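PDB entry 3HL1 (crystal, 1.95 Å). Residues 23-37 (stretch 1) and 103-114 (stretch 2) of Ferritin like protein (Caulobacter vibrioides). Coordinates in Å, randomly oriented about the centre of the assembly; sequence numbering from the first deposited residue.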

# COMPACT_ATOMS: atom_id res chain seq x y z
N LEU A 23 -2.14 1.14 -2.17
CA LEU A 23 -1.52 1.71 -3.37
C LEU A 23 -0.61 2.90 -3.02
O LEU A 23 0.51 3.05 -3.56
CB LEU A 23 -2.61 2.19 -4.35
CG LEU A 23 -2.03 2.72 -5.69
CD1 LEU A 23 -1.18 1.65 -6.38
CD2 LEU A 23 -3.08 3.22 -6.64
N TRP A 24 -1.10 3.79 -2.14
CA TRP A 24 -0.31 4.93 -1.70
C TRP A 24 1.09 4.52 -1.20
O TRP A 24 2.05 5.20 -1.49
CB TRP A 24 -1.07 5.75 -0.66
CG TRP A 24 -0.40 6.97 -0.22
CD1 TRP A 24 -0.65 8.23 -0.64
CD2 TRP A 24 0.55 7.08 0.83
NE1 TRP A 24 0.16 9.11 -0.02
CE2 TRP A 24 0.90 8.44 0.92
CE3 TRP A 24 1.20 6.15 1.67
CZ2 TRP A 24 1.84 8.92 1.82
CZ3 TRP A 24 2.14 6.63 2.58
CH2 TRP A 24 2.45 7.99 2.64
N THR A 25 1.22 3.40 -0.49
CA THR A 25 2.49 2.96 0.02
C THR A 25 3.44 2.50 -1.07
O THR A 25 4.62 2.52 -0.86
CB THR A 25 2.38 1.80 1.03
OG1 THR A 25 1.98 0.63 0.31
CG2 THR A 25 1.39 2.11 2.18
N ILE A 26 2.94 2.05 -2.23
CA ILE A 26 3.78 1.43 -3.23
C ILE A 26 4.78 2.43 -3.86
O ILE A 26 6.00 2.19 -3.81
CB ILE A 26 2.93 0.61 -4.26
CG1 ILE A 26 2.31 -0.59 -3.49
CG2 ILE A 26 3.79 0.15 -5.45
CD1 ILE A 26 1.21 -1.31 -4.17
N PRO A 27 4.28 3.54 -4.48
CA PRO A 27 5.25 4.55 -4.92
C PRO A 27 6.12 5.13 -3.82
O PRO A 27 7.29 5.40 -4.09
CB PRO A 27 4.37 5.62 -5.62
CG PRO A 27 3.15 4.89 -6.03
CD PRO A 27 2.91 3.92 -4.88
N TYR A 28 5.60 5.27 -2.59
CA TYR A 28 6.38 5.72 -1.46
C TYR A 28 7.60 4.80 -1.21
O TYR A 28 8.69 5.30 -1.15
CB TYR A 28 5.53 5.87 -0.18
CG TYR A 28 6.14 6.81 0.84
CD1 TYR A 28 7.09 6.34 1.77
CD2 TYR A 28 5.82 8.18 0.86
CE1 TYR A 28 7.68 7.20 2.69
CE2 TYR A 28 6.42 9.06 1.78
CZ TYR A 28 7.33 8.55 2.69
OH TYR A 28 7.93 9.37 3.53
N TYR A 29 7.37 3.52 -1.01
CA TYR A 29 8.38 2.55 -0.75
C TYR A 29 9.29 2.37 -1.95
O TYR A 29 10.47 2.15 -1.78
CB TYR A 29 7.76 1.19 -0.40
CG TYR A 29 7.02 1.08 0.92
CD1 TYR A 29 6.70 2.21 1.70
CD2 TYR A 29 6.43 -0.14 1.28
CE1 TYR A 29 5.98 2.09 2.88
CE2 TYR A 29 5.64 -0.25 2.42
CZ TYR A 29 5.42 0.85 3.23
OH TYR A 29 4.61 0.72 4.36
N LEU A 30 8.74 2.36 -3.16
CA LEU A 30 9.54 2.19 -4.36
C LEU A 30 10.54 3.32 -4.54
O LEU A 30 11.71 3.10 -4.93
CB LEU A 30 8.66 2.09 -5.62
CG LEU A 30 7.95 0.75 -5.90
CD1 LEU A 30 6.91 0.91 -7.06
CD2 LEU A 30 8.99 -0.41 -6.12
N THR A 31 10.07 4.54 -4.27
CA THR A 31 10.90 5.75 -4.35
C THR A 31 12.08 5.66 -3.38
O THR A 31 13.21 5.91 -3.81
CB THR A 31 10.05 7.02 -4.14
OG1 THR A 31 9.05 7.03 -5.16
CG2 THR A 31 10.95 8.29 -4.25
N VAL A 32 11.83 5.24 -2.14
CA VAL A 32 12.93 4.95 -1.17
C VAL A 32 13.83 3.84 -1.66
O VAL A 32 15.04 3.99 -1.65
CB VAL A 32 12.37 4.61 0.23
CG1 VAL A 32 13.47 4.13 1.22
CG2 VAL A 32 11.57 5.82 0.72
N LEU A 33 13.24 2.73 -2.08
CA LEU A 33 14.02 1.58 -2.55
C LEU A 33 15.06 1.96 -3.59
O LEU A 33 16.23 1.71 -3.44
CB LEU A 33 13.09 0.52 -3.17
CG LEU A 33 13.68 -0.78 -3.66
CD1 LEU A 33 14.42 -1.54 -2.46
CD2 LEU A 33 12.63 -1.65 -4.42
N TYR A 34 14.61 2.55 -4.67
CA TYR A 34 15.51 2.81 -5.80
C TYR A 34 16.49 3.94 -5.55
O TYR A 34 17.49 4.03 -6.26
CB TYR A 34 14.71 3.03 -7.09
CG TYR A 34 14.19 1.73 -7.66
CD1 TYR A 34 15.07 0.80 -8.19
CD2 TYR A 34 12.84 1.39 -7.57
CE1 TYR A 34 14.61 -0.42 -8.68
CE2 TYR A 34 12.39 0.17 -8.04
CZ TYR A 34 13.27 -0.72 -8.61
OH TYR A 34 12.84 -1.91 -9.10
N SER A 35 16.26 4.71 -4.48
CA SER A 35 17.26 5.70 -4.03
C SER A 35 18.55 5.08 -3.51
O SER A 35 19.57 5.74 -3.53
CB SER A 35 16.75 6.66 -2.96
OG SER A 35 16.76 6.04 -1.67
N ILE A 36 18.49 3.82 -3.06
CA ILE A 36 19.60 3.15 -2.47
C ILE A 36 20.50 2.68 -3.59
O ILE A 36 20.10 1.88 -4.41
CB ILE A 36 19.19 1.96 -1.61
CG1 ILE A 36 18.21 2.45 -0.53
CG2 ILE A 36 20.44 1.34 -0.97
CD1 ILE A 36 17.44 1.32 0.24
N LYS A 37 21.72 3.19 -3.61
CA LYS A 37 22.62 2.93 -4.74
C LYS A 37 22.98 1.46 -4.87
O LYS A 37 23.02 0.91 -5.99
CB LYS A 37 23.89 3.78 -4.61
CG LYS A 37 23.70 5.26 -4.76
CD LYS A 37 25.06 6.00 -4.74
CE LYS A 37 24.91 7.51 -4.84
NZ LYS A 37 26.25 8.20 -4.94
N TYR A 103 8.94 13.32 9.88
CA TYR A 103 8.24 12.44 8.95
C TYR A 103 7.51 13.28 7.86
O TYR A 103 7.33 14.49 8.05
CB TYR A 103 7.30 11.55 9.75
CG TYR A 103 5.93 12.15 10.05
CD1 TYR A 103 5.69 13.01 11.12
CD2 TYR A 103 4.86 11.80 9.26
CE1 TYR A 103 4.41 13.53 11.36
CE2 TYR A 103 3.63 12.30 9.47
CZ TYR A 103 3.39 13.14 10.50
OH TYR A 103 2.07 13.54 10.62
N SER A 104 7.15 12.67 6.72
CA SER A 104 6.54 13.42 5.62
C SER A 104 5.86 12.51 4.66
O SER A 104 6.38 11.42 4.39
CB SER A 104 7.67 14.21 4.91
OG SER A 104 7.16 14.92 3.81
N ALA A 105 4.72 12.96 4.07
CA ALA A 105 4.08 12.23 3.01
C ALA A 105 4.74 12.52 1.65
O ALA A 105 4.39 11.91 0.65
CB ALA A 105 2.57 12.52 2.95
N GLU A 106 5.71 13.44 1.62
CA GLU A 106 6.42 13.74 0.40
C GLU A 106 7.41 12.67 0.11
O GLU A 106 8.04 12.12 1.01
CB GLU A 106 7.15 15.07 0.49
CG GLU A 106 6.23 16.24 0.74
CD GLU A 106 7.04 17.54 0.79
OE1 GLU A 106 8.13 17.64 0.21
OE2 GLU A 106 6.58 18.47 1.43
N LEU A 107 7.56 12.40 -1.18
CA LEU A 107 8.47 11.37 -1.63
C LEU A 107 9.95 11.79 -1.44
O LEU A 107 10.24 12.97 -1.57
CB LEU A 107 8.19 11.13 -3.11
CG LEU A 107 6.81 10.59 -3.44
CD1 LEU A 107 6.64 10.46 -4.98
CD2 LEU A 107 6.50 9.25 -2.80
N GLY A 108 10.84 10.83 -1.15
CA GLY A 108 12.25 11.10 -0.95
C GLY A 108 13.06 9.82 -0.87
O GLY A 108 12.51 8.72 -1.11
N PRO A 109 14.37 9.94 -0.57
CA PRO A 109 15.27 8.81 -0.57
C PRO A 109 15.21 8.09 0.77
O PRO A 109 14.37 8.42 1.63
CB PRO A 109 16.64 9.46 -0.80
CG PRO A 109 16.53 10.75 -0.10
CD PRO A 109 15.09 11.19 -0.28
N LEU A 110 16.06 7.08 0.93
CA LEU A 110 16.23 6.42 2.23
C LEU A 110 16.89 7.45 3.16
O LEU A 110 18.07 7.57 3.21
CB LEU A 110 17.10 5.18 2.10
CG LEU A 110 17.24 4.46 3.45
CD1 LEU A 110 15.91 3.73 3.80
CD2 LEU A 110 18.42 3.47 3.36
N ASP A 111 16.10 8.24 3.86
CA ASP A 111 16.62 9.15 4.89
C ASP A 111 15.73 9.01 6.13
O ASP A 111 14.71 8.32 6.09
CB ASP A 111 16.70 10.58 4.39
CG ASP A 111 15.34 11.15 3.92
OD1 ASP A 111 14.28 10.58 4.25
OD2 ASP A 111 15.34 12.19 3.23
N LEU A 112 16.11 9.65 7.21
CA LEU A 112 15.33 9.51 8.45
C LEU A 112 13.85 9.83 8.30
O LEU A 112 12.98 9.10 8.80
CB LEU A 112 15.97 10.35 9.56
CG LEU A 112 15.34 10.10 10.94
CD1 LEU A 112 15.36 8.60 11.31
CD2 LEU A 112 16.03 10.96 12.00
N THR A 113 13.57 10.93 7.62
CA THR A 113 12.22 11.39 7.38
C THR A 113 11.35 10.29 6.70
O THR A 113 10.23 10.05 7.12
CB THR A 113 12.20 12.67 6.49
OG1 THR A 113 12.90 13.73 7.17
CG2 THR A 113 10.73 13.17 6.27
N ARG A 114 11.90 9.65 5.68
CA ARG A 114 11.20 8.57 4.96
C ARG A 114 11.11 7.28 5.78
O ARG A 114 10.08 6.66 5.80
CB ARG A 114 11.84 8.29 3.60
CG ARG A 114 11.16 8.92 2.38
CD ARG A 114 10.72 10.39 2.58
NE ARG A 114 11.82 11.33 2.67
CZ ARG A 114 11.67 12.63 2.51
NH1 ARG A 114 10.51 13.17 2.19
NH2 ARG A 114 12.67 13.42 2.69
O HOH W 1 9.29 8.17 -0.66

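The helix of stretch 1 packs against the largely extended segment of stretch 2, burying 613 Å² in total, and two direct hydrogen bonds join them. In the first, the Y28 hydroxyl donates to the backbone carbonyl of S104 (OH to O, 2.7 Å). In the second, the amide of L110 donates to S35 (N to OG, 2.9 Å). The S35 hydroxyl gives its own proton back to its helix, to V32 O, 2.7 Å from S35 OG, so it serves as donor and acceptor at once. Between these points water 1 forms a bridge, donating to Y28 O (3.0 Å) and accepting from G108 N (3.1 Å).

Within stretch 2, R114 braces the loop that meets the helix. Its NE and NH2 reach D111 OD1 and OD2, each at 3.0 Å, the latter a salt bridge, while its NH1 donates to E106 O at 2.9 Å. D111 OD1 also accepts from R114 N (2.9 Å), capping the helix that follows. A105 O, by contrast, is buried by the contact without a partner; its neighbour Y28 CE2, 3.7 Å away, offers only the ring edge.

Apolar contacts fill the remainder: W24 CZ2 meets A105 CB at 3.8 Å, and V32 CG1 meets L110 CD1 at 3.6 Å.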